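Local structure of benzyl alcohol dehydrogenase (Acinetobacter calcoaceticus, 1F8F) at residues F194-A199 with F261-T266; G257-A262 with D277-L282; I183-V188 with E316-P321; E166-L171 with E327-Y332. The protein catalyses the NAD-dependent oxidation of benzyl alcohol to benzaldehyde as a zinc-containing aryl-alcohol dehydrogenase. All coordinates share one frame; numbering follows the deposited sequence.

Contact 1 (F194-A199 with F261-T266); sequences FVTWGA and FALEST. Unlike the reference sequence in segment 194-199: Phe194 (reference Leu). With NAD (nicotinamide-adenine-dinucleotide), chain F.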
# COMPACT_ATOMS: atom_id res chain seq x y z
N PHE A 194 -13.42 14.91 4.55
CA PHE A 194 -13.96 14.47 3.26
C PHE A 194 -15.01 15.44 2.70
O PHE A 194 -15.86 15.97 3.45
CB PHE A 194 -14.69 13.12 3.46
CG PHE A 194 -15.41 12.61 2.23
CD1 PHE A 194 -14.70 12.11 1.14
CD2 PHE A 194 -16.82 12.67 2.18
CE1 PHE A 194 -15.40 11.66 0.04
CE2 PHE A 194 -17.45 12.21 1.04
CZ PHE A 194 -16.76 11.71 -0.03
N VAL A 195 -15.12 15.59 1.39
CA VAL A 195 -16.18 16.44 0.80
C VAL A 195 -16.76 15.71 -0.41
O VAL A 195 -15.97 15.18 -1.19
CB VAL A 195 -15.71 17.83 0.28
CG1 VAL A 195 -14.55 17.72 -0.72
CG2 VAL A 195 -16.84 18.63 -0.42
N THR A 196 -18.09 15.77 -0.59
CA THR A 196 -18.66 15.25 -1.82
C THR A 196 -19.15 16.37 -2.74
O THR A 196 -20.18 17.00 -2.29
CB THR A 196 -19.82 14.26 -1.68
OG1 THR A 196 -20.28 14.03 -3.05
CG2 THR A 196 -21.00 14.67 -0.84
N TRP A 197 -18.62 16.55 -3.92
CA TRP A 197 -19.19 17.59 -4.80
C TRP A 197 -20.41 17.01 -5.50
O TRP A 197 -20.37 16.15 -6.39
CB TRP A 197 -18.04 17.99 -5.76
CG TRP A 197 -16.88 18.73 -5.14
CD1 TRP A 197 -15.75 18.16 -4.59
CD2 TRP A 197 -16.74 20.15 -5.01
NE1 TRP A 197 -14.94 19.18 -4.11
CE2 TRP A 197 -15.53 20.39 -4.34
CE3 TRP A 197 -17.51 21.25 -5.40
CZ2 TRP A 197 -15.03 21.68 -4.09
CZ3 TRP A 197 -17.08 22.52 -5.10
CH2 TRP A 197 -15.81 22.73 -4.49
N GLY A 198 -21.62 17.50 -5.17
CA GLY A 198 -22.87 17.03 -5.79
C GLY A 198 -23.55 16.12 -4.76
O GLY A 198 -22.87 15.25 -4.19
N ALA A 199 -24.81 16.36 -4.42
CA ALA A 199 -25.49 15.63 -3.37
C ALA A 199 -26.68 14.83 -3.88
O ALA A 199 -27.75 14.84 -3.23
CB ALA A 199 -25.98 16.59 -2.26
N PHE A 261 -9.69 14.26 1.51
CA PHE A 261 -10.29 13.41 0.51
C PHE A 261 -11.49 14.01 -0.22
O PHE A 261 -12.29 14.65 0.44
CB PHE A 261 -10.73 12.07 1.13
CG PHE A 261 -9.65 11.25 1.77
CD1 PHE A 261 -8.91 10.34 1.05
CD2 PHE A 261 -9.37 11.39 3.12
CE1 PHE A 261 -7.86 9.59 1.65
CE2 PHE A 261 -8.38 10.68 3.74
CZ PHE A 261 -7.64 9.75 3.01
N ALA A 262 -11.62 13.81 -1.56
CA ALA A 262 -12.80 14.32 -2.22
C ALA A 262 -13.38 13.49 -3.34
O ALA A 262 -12.71 12.67 -3.97
CB ALA A 262 -12.46 15.73 -2.71
N LEU A 263 -14.65 13.75 -3.63
CA LEU A 263 -15.39 13.10 -4.69
C LEU A 263 -16.05 14.12 -5.63
O LEU A 263 -16.90 14.90 -5.20
CB LEU A 263 -16.46 12.11 -4.25
CG LEU A 263 -17.26 11.27 -5.20
CD1 LEU A 263 -16.60 9.96 -5.59
CD2 LEU A 263 -18.66 10.90 -4.70
N GLU A 264 -15.79 13.92 -6.93
CA GLU A 264 -16.43 14.76 -7.97
C GLU A 264 -17.55 13.92 -8.58
O GLU A 264 -17.22 12.93 -9.23
CB GLU A 264 -15.49 15.18 -9.11
CG GLU A 264 -15.86 16.53 -9.75
CD GLU A 264 -17.31 16.53 -10.24
OE1 GLU A 264 -17.57 15.85 -11.26
OE2 GLU A 264 -18.19 17.10 -9.57
N SER A 265 -18.82 14.23 -8.35
CA SER A 265 -19.93 13.53 -8.95
C SER A 265 -20.84 14.41 -9.82
O SER A 265 -21.86 13.87 -10.20
CB SER A 265 -20.87 12.81 -7.96
OG SER A 265 -21.75 13.60 -7.17
N THR A 266 -20.58 15.67 -10.16
CA THR A 266 -21.47 16.41 -11.03
C THR A 266 -21.20 16.17 -12.53
O THR A 266 -22.08 16.32 -13.41
CB THR A 266 -21.40 17.90 -10.76
OG1 THR A 266 -20.05 18.39 -10.98
CG2 THR A 266 -21.71 18.27 -9.32
PA NAD F . -28.02 12.80 -9.60
O1A NAD F . -28.90 12.07 -8.63
O2A NAD F . -28.68 13.58 -10.66
O5B NAD F . -26.90 13.62 -8.83
C5B NAD F . -25.97 14.64 -9.28
C4B NAD F . -26.12 15.91 -8.46
O4B NAD F . -25.25 16.95 -9.03
C3B NAD F . -27.53 16.53 -8.39
O3B NAD F . -28.05 16.52 -7.07
C2B NAD F . -27.38 17.98 -8.86
O2B NAD F . -28.09 18.95 -8.08
C1B NAD F . -25.86 18.19 -8.72
N9A NAD F . -25.30 19.22 -9.59
C8A NAD F . -25.40 19.34 -10.95
N7A NAD F . -24.76 20.41 -11.43
C5A NAD F . -24.23 21.01 -10.30
C6A NAD F . -23.46 22.17 -10.11
N6A NAD F . -23.03 22.98 -11.08
N1A NAD F . -23.08 22.47 -8.84
C2A NAD F . -23.49 21.65 -7.82
N3A NAD F . -24.20 20.57 -7.89
C4A NAD F . -24.55 20.30 -9.16
O3 NAD F . -27.08 11.65 -10.29
PN NAD F . -26.45 10.39 -9.55
O1N NAD F . -25.97 10.75 -8.21
O2N NAD F . -27.43 9.29 -9.56
O5D NAD F . -25.23 10.09 -10.58
C5D NAD F . -24.04 10.89 -10.50
C4D NAD F . -23.18 10.87 -11.71
O4D NAD F . -22.25 9.74 -11.72
C3D NAD F . -23.75 10.98 -13.13
O3D NAD F . -22.76 11.62 -13.96
C2D NAD F . -23.76 9.50 -13.52
O2D NAD F . -23.96 9.26 -14.90
C1D NAD F . -22.34 9.19 -13.04
N1N NAD F . -22.17 7.75 -12.84
C2N NAD F . -20.89 7.29 -12.91
C3N NAD F . -20.67 5.95 -12.67
C7N NAD F . -19.24 5.30 -12.72
O7N NAD F . -19.12 4.09 -12.52
N7N NAD F . -18.21 6.19 -12.97
C4N NAD F . -21.74 5.08 -12.32
C5N NAD F . -22.81 5.79 -11.74
C6N NAD F . -23.11 7.12 -11.96
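Trp197 and Leu263 are joined by the shortest rung of a parallel ladder, Trp197 N lying 2.7 Å from Leu263 O; the rungs Leu263 N to Val195 O and Val195 N to Phe261 O are both 3.1 Å. Packing is tight on the face that bears Val195, Ala262 and Trp197. Val195 CG1, set between the backbone N and the carbonyl carbon (chi1 54°), comes within 3.5 Å of Ala262 CB, where a single methyl leaves room for the branched valine. The indole turns its edge, in plane, to Leu263 O and has Val195 CG2 above one face, offset toward its rim.

Looser packing prevails on the other face. The Phe194 ring meets Phe261 CB with its edge, CD1 standing 4.0 Å away, while the Phe261 ring leads off toward the loop residues Val188 and Thr189 and remains partly exposed.

Where the strands end, polar groups take over. Trp197 O accepts from Ser265 N and from Ser265 OG, the latter at 3.0 Å, and a side chain at Gly198 would collide with that hydroxyl. Glu264 OE2 receives Thr266 N and Thr266 OG1 from opposite faces of its carboxylate, probably helping to hold the turn that brings Thr266 CG2 to 3.5 Å from NAD C4A. Neighbouring parallel strands whose C-terminal ends meet the dinucleotide, one running into a glycine-rich turn, are the hallmark of the Rossmann fold.

Contact 2 (G257-A262 with D277-L282); sequences GGVNFA and DALGIL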
# COMPACT_ATOMS: atom_id res chain seq x y z
N GLY A 257 -7.03 24.72 5.80
CA GLY A 257 -6.03 24.49 4.74
C GLY A 257 -6.46 23.67 3.52
O GLY A 257 -5.80 23.76 2.44
N GLY A 258 -7.53 22.87 3.58
CA GLY A 258 -7.91 22.11 2.36
C GLY A 258 -8.38 20.73 2.77
O GLY A 258 -7.85 20.26 3.76
N VAL A 259 -9.24 20.00 2.12
CA VAL A 259 -9.75 18.70 2.54
C VAL A 259 -8.82 17.53 2.21
O VAL A 259 -7.98 17.63 1.27
CB VAL A 259 -11.14 18.67 1.84
CG1 VAL A 259 -11.06 18.31 0.36
CG2 VAL A 259 -12.09 17.64 2.49
N ASN A 260 -8.77 16.45 3.00
CA ASN A 260 -7.89 15.32 2.77
C ASN A 260 -8.35 14.43 1.61
O ASN A 260 -7.56 13.89 0.83
CB ASN A 260 -7.80 14.43 4.00
CG ASN A 260 -7.23 15.09 5.24
OD1 ASN A 260 -7.87 14.85 6.27
ND2 ASN A 260 -6.10 15.83 5.20
N PHE A 261 -9.69 14.26 1.51
CA PHE A 261 -10.29 13.41 0.51
C PHE A 261 -11.49 14.01 -0.22
O PHE A 261 -12.29 14.65 0.44
CB PHE A 261 -10.73 12.07 1.13
CG PHE A 261 -9.65 11.25 1.77
CD1 PHE A 261 -8.91 10.34 1.05
CD2 PHE A 261 -9.37 11.39 3.12
CE1 PHE A 261 -7.86 9.59 1.65
CE2 PHE A 261 -8.38 10.68 3.74
CZ PHE A 261 -7.64 9.75 3.01
N ALA A 262 -11.62 13.81 -1.56
CA ALA A 262 -12.80 14.32 -2.22
C ALA A 262 -13.38 13.49 -3.34
O ALA A 262 -12.71 12.67 -3.97
CB ALA A 262 -12.46 15.73 -2.71
N ASP A 277 -8.53 22.40 -6.57
CA ASP A 277 -8.07 23.54 -5.76
C ASP A 277 -8.38 23.43 -4.28
O ASP A 277 -7.68 24.03 -3.45
CB ASP A 277 -8.74 24.85 -6.21
CG ASP A 277 -8.39 25.27 -7.62
OD1 ASP A 277 -7.45 24.74 -8.23
OD2 ASP A 277 -9.01 26.12 -8.27
N ALA A 278 -9.50 22.84 -3.87
CA ALA A 278 -9.84 22.80 -2.44
C ALA A 278 -9.19 21.69 -1.65
O ALA A 278 -9.40 21.53 -0.43
CB ALA A 278 -11.36 22.67 -2.29
N LEU A 279 -8.43 20.81 -2.25
CA LEU A 279 -7.68 19.76 -1.57
C LEU A 279 -6.58 20.45 -0.75
O LEU A 279 -6.05 21.50 -1.16
CB LEU A 279 -7.10 18.86 -2.63
CG LEU A 279 -8.03 18.01 -3.48
CD1 LEU A 279 -7.22 17.23 -4.50
CD2 LEU A 279 -8.87 17.07 -2.62
N GLY A 280 -6.18 19.86 0.38
CA GLY A 280 -5.08 20.36 1.19
C GLY A 280 -3.79 19.61 0.80
O GLY A 280 -3.85 18.86 -0.20
N ILE A 281 -2.68 19.85 1.47
CA ILE A 281 -1.43 19.14 1.12
C ILE A 281 -1.65 17.63 1.08
O ILE A 281 -2.26 17.07 2.00
CB ILE A 281 -0.29 19.45 2.12
CG1 ILE A 281 0.06 20.95 2.02
CG2 ILE A 281 1.01 18.65 1.97
CD1 ILE A 281 0.67 21.46 3.35
N LEU A 282 -1.19 16.96 0.03
CA LEU A 282 -1.30 15.52 -0.11
C LEU A 282 -2.73 14.98 -0.22
O LEU A 282 -2.96 13.76 -0.21
CB LEU A 282 -0.49 14.69 0.89
CG LEU A 282 1.03 14.80 0.75
CD1 LEU A 282 1.68 14.19 2.01
CD2 LEU A 282 1.53 14.03 -0.46
O HOH W 1 -5.07 12.61 1.56
O HOH W 2 -4.41 15.01 2.74
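The start of a beta-alpha-beta crossover meets the stretch that follows its helix, as Gly258 and Val259, leading into strand 259-264, lie against Ala278, Leu279 and Gly280, just past helix 269-277. Two backbone bonds make a short parallel bridge: Val259 N donates to Ala278 O and Gly280 N to Val259 O, each over 3.0 Å. Beside them the chains almost touch, with Gly258 CA only 3.5 Å from Gly280 CA. Glycine suits both positions. A CB on Gly258 would run into Gly280 CA and the Leu279 carbonyl carbon, and one on Gly280 would strike Gly258 O; Gly258 also has backbone angles (phi 142°) that a side chain would tolerate poorly.

Beyond the bridge the same crossover continues into strand 283-287, the next strand of the parallel Rossmann sheet, and an apolar patch fills the angle between the chains. The CD2 branch of Leu279 carries it, 3.9 Å from Val259 CG1 and 3.8 Å from Ala262 CB. Leucine is long enough for its CD2 to reach past Val259 to Ala262, three residues further along the chain, and Ile285 of the next strand also packs on it.

On the partly exposed side, two waters replace direct contact. One donates to Asn260 O and, at 3.0 Å, to Leu282 O; the other accepts from Asn260 ND2 and donates to Ile281 O. Asn260 thus reaches 281-282 through water, by its main-chain O and its ND2, while Ile281 and Leu282 pack on Gln99 and Asn104 of the second subunit, respectively.

Contact 3 (I183-V188 with E316-P321); sequences INALKV and EGSGSP. With NAD (nicotinamide-adenine-dinucleotide), chain F.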
# COMPACT_ATOMS: atom_id res chain seq x y z
N ILE A 183 -14.60 3.81 0.15
CA ILE A 183 -14.03 2.64 0.84
C ILE A 183 -12.92 1.99 0.02
O ILE A 183 -11.89 1.66 0.64
CB ILE A 183 -15.09 1.60 1.27
CG1 ILE A 183 -15.94 2.14 2.45
CG2 ILE A 183 -14.49 0.27 1.72
CD1 ILE A 183 -17.32 1.55 2.62
N ASN A 184 -13.09 1.69 -1.26
CA ASN A 184 -12.08 0.95 -2.01
C ASN A 184 -11.08 1.83 -2.73
O ASN A 184 -9.92 1.43 -2.84
CB ASN A 184 -12.70 0.03 -3.07
CG ASN A 184 -13.76 -0.89 -2.53
OD1 ASN A 184 -13.54 -1.48 -1.49
ND2 ASN A 184 -14.95 -1.00 -3.18
N ALA A 185 -11.57 2.98 -3.24
CA ALA A 185 -10.67 3.75 -4.12
C ALA A 185 -9.90 4.79 -3.33
O ALA A 185 -8.68 4.75 -3.30
CB ALA A 185 -11.42 4.40 -5.28
N LEU A 186 -10.61 5.69 -2.68
CA LEU A 186 -9.88 6.74 -1.94
C LEU A 186 -9.09 6.23 -0.75
O LEU A 186 -8.19 6.73 -0.12
CB LEU A 186 -10.89 7.81 -1.51
CG LEU A 186 -11.44 8.66 -2.67
CD1 LEU A 186 -12.59 9.52 -2.10
CD2 LEU A 186 -10.34 9.45 -3.36
N LYS A 187 -9.82 5.40 0.00
CA LYS A 187 -9.71 4.83 1.31
C LYS A 187 -9.72 5.86 2.45
O LYS A 187 -8.68 5.94 3.15
CB LYS A 187 -8.53 3.91 1.58
CG LYS A 187 -8.30 2.74 0.66
CD LYS A 187 -6.87 2.22 0.86
CE LYS A 187 -6.43 1.35 -0.28
NZ LYS A 187 -7.35 0.28 -0.74
N VAL A 188 -10.81 6.59 2.69
CA VAL A 188 -10.86 7.56 3.75
C VAL A 188 -10.43 6.98 5.09
O VAL A 188 -10.89 5.89 5.47
CB VAL A 188 -12.30 8.13 3.75
CG1 VAL A 188 -12.61 9.10 4.86
CG2 VAL A 188 -12.49 8.79 2.37
N GLU A 316 -17.47 2.45 -11.10
CA GLU A 316 -18.25 1.62 -10.23
C GLU A 316 -17.63 1.36 -8.87
O GLU A 316 -17.92 0.34 -8.21
CB GLU A 316 -18.54 0.26 -10.92
CG GLU A 316 -19.25 0.42 -12.25
CD GLU A 316 -20.78 0.46 -12.03
OE1 GLU A 316 -21.30 0.22 -10.92
OE2 GLU A 316 -21.48 0.73 -13.00
N GLY A 317 -16.92 2.33 -8.30
CA GLY A 317 -16.38 2.24 -6.96
C GLY A 317 -15.14 1.37 -6.87
O GLY A 317 -14.69 1.16 -5.72
N SER A 318 -14.53 0.92 -7.94
CA SER A 318 -13.37 0.03 -7.88
C SER A 318 -13.48 -1.23 -7.03
O SER A 318 -12.41 -1.74 -6.69
CB SER A 318 -12.14 0.84 -7.43
OG SER A 318 -12.03 1.99 -8.28
N GLY A 319 -14.60 -1.86 -6.64
CA GLY A 319 -14.26 -3.08 -5.82
C GLY A 319 -14.43 -4.34 -6.67
O GLY A 319 -14.30 -4.37 -7.88
N SER A 320 -14.79 -5.38 -5.95
CA SER A 320 -15.26 -6.63 -6.55
C SER A 320 -16.68 -6.75 -5.98
O SER A 320 -16.89 -6.86 -4.78
CB SER A 320 -14.35 -7.80 -6.28
OG SER A 320 -15.11 -9.02 -6.27
N PRO A 321 -17.69 -6.63 -6.85
CA PRO A 321 -19.08 -6.63 -6.44
C PRO A 321 -19.57 -7.86 -5.68
O PRO A 321 -20.38 -7.70 -4.74
CB PRO A 321 -19.89 -6.40 -7.71
CG PRO A 321 -18.88 -5.86 -8.67
CD PRO A 321 -17.51 -6.32 -8.29
PA NAD F . -28.02 12.80 -9.60
O1A NAD F . -28.90 12.07 -8.63
O2A NAD F . -28.68 13.58 -10.66
O5B NAD F . -26.90 13.62 -8.83
C5B NAD F . -25.97 14.64 -9.28
C4B NAD F . -26.12 15.91 -8.46
O4B NAD F . -25.25 16.95 -9.03
C3B NAD F . -27.53 16.53 -8.39
O3B NAD F . -28.05 16.52 -7.07
C2B NAD F . -27.38 17.98 -8.86
O2B NAD F . -28.09 18.95 -8.08
C1B NAD F . -25.86 18.19 -8.72
N9A NAD F . -25.30 19.22 -9.59
C8A NAD F . -25.40 19.34 -10.95
N7A NAD F . -24.76 20.41 -11.43
C5A NAD F . -24.23 21.01 -10.30
C6A NAD F . -23.46 22.17 -10.11
N6A NAD F . -23.03 22.98 -11.08
N1A NAD F . -23.08 22.47 -8.84
C2A NAD F . -23.49 21.65 -7.82
N3A NAD F . -24.20 20.57 -7.89
C4A NAD F . -24.55 20.30 -9.16
O3 NAD F . -27.08 11.65 -10.29
PN NAD F . -26.45 10.39 -9.55
O1N NAD F . -25.97 10.75 -8.21
O2N NAD F . -27.43 9.29 -9.56
O5D NAD F . -25.23 10.09 -10.58
C5D NAD F . -24.04 10.89 -10.50
C4D NAD F . -23.18 10.87 -11.71
O4D NAD F . -22.25 9.74 -11.72
C3D NAD F . -23.75 10.98 -13.13
O3D NAD F . -22.76 11.62 -13.96
C2D NAD F . -23.76 9.50 -13.52
O2D NAD F . -23.96 9.26 -14.90
C1D NAD F . -22.34 9.19 -13.04
N1N NAD F . -22.17 7.75 -12.84
C2N NAD F . -20.89 7.29 -12.91
C3N NAD F . -20.67 5.95 -12.67
C7N NAD F . -19.24 5.30 -12.72
O7N NAD F . -19.12 4.09 -12.52
N7N NAD F . -18.21 6.19 -12.97
C4N NAD F . -21.74 5.08 -12.32
C5N NAD F . -22.81 5.79 -11.74
C6N NAD F . -23.11 7.12 -11.96
O HOH W 3 -17.17 -0.59 -5.26
O HOH W 4 -9.73 -0.68 -4.98
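Asn184 reaches from helix 174-186 to Gly317 and Gly319 in the loop before helix 321-333, and its carboxamide does most of the touching. CG stands anti to the carbonyl carbon (chi1 -52°), and ND2 makes a weak hydrogen bond of 3.3 Å to Gly317 O. The same nitrogen lies 3.4 Å from Gly319 CA; a side chain on Gly319 would collide with it, and the positive phi of Gly317 also suits a glycine. A water that accepts weakly from ND2 donates to Glu316 O, extending the reach of the amide along the loop.

Ser318 and Ala185 bury the next largest areas. Ala185 CB lies 3.9 Å from Ser318 OG, a modest contact in which the small methyl lets the loop come close to the last turn of the helix. The serine hydroxyl has its polar partner outside this contact, a hydrogen bond with Tyr107 OH. A second water joins the backbones, donating to Asn184 O and, weakly, to Ser318 O.

The same loop belongs to the cofactor pocket: Glu316 N donates a 2.7 Å hydrogen bond to NAD O7N. Binding of the nicotinamide carboxamide by main chain just past the last strand of the Rossmann sheet is a feature of zinc-dependent alcohol dehydrogenases.

Contact 4 (E166-L171 with E327-Y332); sequences ELLGPL and ELVRLY. With SO4 (sulfate ion), chain E.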
# COMPACT_ATOMS: atom_id res chain seq x y z
N GLU A 166 -36.95 -5.80 -3.19
CA GLU A 166 -37.23 -4.68 -4.09
C GLU A 166 -36.37 -3.43 -3.90
O GLU A 166 -36.06 -2.68 -4.80
CB GLU A 166 -38.71 -4.27 -4.06
CG GLU A 166 -39.18 -3.83 -2.69
CD GLU A 166 -39.86 -4.92 -1.90
OE1 GLU A 166 -39.41 -6.12 -1.89
OE2 GLU A 166 -40.87 -4.62 -1.22
N LEU A 167 -35.88 -3.29 -2.68
CA LEU A 167 -34.97 -2.23 -2.26
C LEU A 167 -33.50 -2.39 -2.63
O LEU A 167 -32.78 -1.38 -2.57
CB LEU A 167 -35.14 -2.28 -0.73
CG LEU A 167 -34.81 -1.16 0.21
CD1 LEU A 167 -35.27 0.21 -0.28
CD2 LEU A 167 -35.45 -1.42 1.58
N LEU A 168 -32.98 -3.56 -3.02
CA LEU A 168 -31.54 -3.74 -3.31
C LEU A 168 -30.96 -3.61 -4.68
O LEU A 168 -29.72 -3.45 -4.86
CB LEU A 168 -31.12 -5.15 -2.83
CG LEU A 168 -31.45 -5.44 -1.36
CD1 LEU A 168 -30.93 -6.82 -1.06
CD2 LEU A 168 -30.84 -4.42 -0.38
N GLY A 169 -31.76 -3.55 -5.77
CA GLY A 169 -31.25 -3.30 -7.11
C GLY A 169 -30.21 -2.21 -7.22
O GLY A 169 -29.15 -2.31 -7.90
N PRO A 170 -30.47 -1.02 -6.70
CA PRO A 170 -29.58 0.14 -6.79
C PRO A 170 -28.18 -0.10 -6.29
O PRO A 170 -27.20 0.53 -6.70
CB PRO A 170 -30.32 1.20 -5.95
CG PRO A 170 -31.77 0.84 -6.17
CD PRO A 170 -31.75 -0.67 -6.00
N LEU A 171 -27.96 -1.12 -5.45
CA LEU A 171 -26.64 -1.51 -5.00
C LEU A 171 -25.83 -2.00 -6.19
O LEU A 171 -24.59 -1.98 -6.13
CB LEU A 171 -26.64 -2.56 -3.88
CG LEU A 171 -27.27 -2.21 -2.52
CD1 LEU A 171 -27.39 -3.46 -1.65
CD2 LEU A 171 -26.45 -1.20 -1.80
N GLU A 327 -21.18 -6.82 1.58
CA GLU A 327 -20.71 -6.04 2.71
C GLU A 327 -21.64 -4.84 2.94
O GLU A 327 -22.03 -4.52 4.08
CB GLU A 327 -19.24 -5.58 2.58
CG GLU A 327 -18.19 -6.66 2.75
CD GLU A 327 -16.83 -6.30 2.23
OE1 GLU A 327 -16.56 -5.30 1.55
OE2 GLU A 327 -15.88 -7.07 2.51
N LEU A 328 -22.08 -4.17 1.86
CA LEU A 328 -23.03 -3.07 2.06
C LEU A 328 -24.35 -3.57 2.65
O LEU A 328 -24.89 -2.89 3.51
CB LEU A 328 -23.28 -2.30 0.78
CG LEU A 328 -22.03 -1.64 0.13
CD1 LEU A 328 -22.48 -1.00 -1.17
CD2 LEU A 328 -21.30 -0.70 1.08
N VAL A 329 -24.94 -4.67 2.23
CA VAL A 329 -26.20 -5.17 2.80
C VAL A 329 -26.03 -5.44 4.29
O VAL A 329 -26.98 -5.25 5.07
CB VAL A 329 -26.69 -6.47 2.12
CG1 VAL A 329 -27.91 -7.07 2.78
CG2 VAL A 329 -26.99 -6.30 0.64
N ARG A 330 -24.88 -5.97 4.70
CA ARG A 330 -24.62 -6.24 6.11
C ARG A 330 -24.49 -4.94 6.88
O ARG A 330 -24.99 -4.88 7.98
CB ARG A 330 -23.33 -7.06 6.32
CG ARG A 330 -22.74 -7.23 7.69
CD ARG A 330 -21.22 -7.42 7.73
NE ARG A 330 -20.55 -8.21 6.80
CZ ARG A 330 -19.79 -8.87 5.99
NH1 ARG A 330 -20.34 -9.75 5.14
NH2 ARG A 330 -18.46 -8.72 5.89
N LEU A 331 -23.86 -3.90 6.38
CA LEU A 331 -23.72 -2.61 7.06
C LEU A 331 -25.07 -1.94 7.25
O LEU A 331 -25.42 -1.38 8.31
CB LEU A 331 -22.71 -1.77 6.25
CG LEU A 331 -21.24 -2.11 6.53
CD1 LEU A 331 -20.39 -1.24 5.62
CD2 LEU A 331 -20.85 -1.85 8.00
N TYR A 332 -25.93 -2.11 6.23
CA TYR A 332 -27.30 -1.63 6.29
C TYR A 332 -28.06 -2.40 7.37
O TYR A 332 -28.74 -1.71 8.14
CB TYR A 332 -28.02 -1.82 4.94
CG TYR A 332 -29.53 -1.69 4.97
CD1 TYR A 332 -30.11 -0.43 5.08
CD2 TYR A 332 -30.38 -2.77 4.91
CE1 TYR A 332 -31.48 -0.24 5.15
CE2 TYR A 332 -31.77 -2.64 4.97
CZ TYR A 332 -32.31 -1.37 5.09
OH TYR A 332 -33.66 -1.17 5.13
S SO4 E . -15.98 -10.30 3.90
O1 SO4 E . -16.71 -10.63 2.63
O2 SO4 E . -14.50 -10.47 3.62
O3 SO4 E . -16.33 -11.32 4.94
O4 SO4 E . -16.33 -8.93 4.35
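Leu171 and Leu168 turn their methyls to Leu328 and Val329 of helix 321-333, which follows the last strand of the Rossmann sheet, while segment 166-171 has helical backbone angles without regular helical bonding and leads toward the zinc ligand Cys173 and helix 174-186. Probably, as in related alcohol dehydrogenases, this is packing within the GroES-like catalytic domain, to which the chain returns after the Rossmann strands. Glu166 packs against strand 33-42 of that domain.

Along the helix, Glu327 comes first and takes no part, packing on Ala191 of the fourth subunit. Leu328 then offers CD1 to Leu171 CD2 at 4.0 Å, the two leucines sliding past each other in opposite directions. Both are buried and long enough to interleave. Val329 follows and meets two partners through one branch. Its CG2, anti to the carbonyl carbon, comes within 3.7 Å of Leu171 CD1, the two side chains crossing at about a right angle, and lies 4.3 Å from Leu168 CD1. A beta-branched residue suits a place where a broad, short side chain must cover two longer ones.

Arg330 is partly exposed, which suits its charge. Its NH2 donates to Ala191 O of the fourth subunit and weakly to a sulfate, probably from the crystallisation liquor. Leu331 packs on Phe337 and on Ser216 of that subunit.

Tyr332, one turn after Leu328, returns to the contact. Phe339 stacks edge-to-face with its ring, and at the tip of the phenol Tyr332 OH stands 4.0 Å from Leu167 CD2.

From the N terminus, the first segments of contacts 4, 3 and 1 follow in turn: 166-171, then 183-188 at the end of helix 174-186, then 194-199 on the first Rossmann strand. Contact 1 closes its loop on 261-266, pairing two neighbouring strands. Contact 2 begins at 257-262, sharing Phe261 and Ala262 with it, and ends at 277-282, so these two loops overlap. Both lie within the loop closed by contact 3 at 316-321, and contact 4 closes the widest loop at 327-332, tying the stretch before helix 174-186 to helix 321-333. Contacts 1 and 3 both touch NAD. Contact 4 is centred about 31 Å from contact 2, but its nearest atoms come within about 5 Å of contact 3.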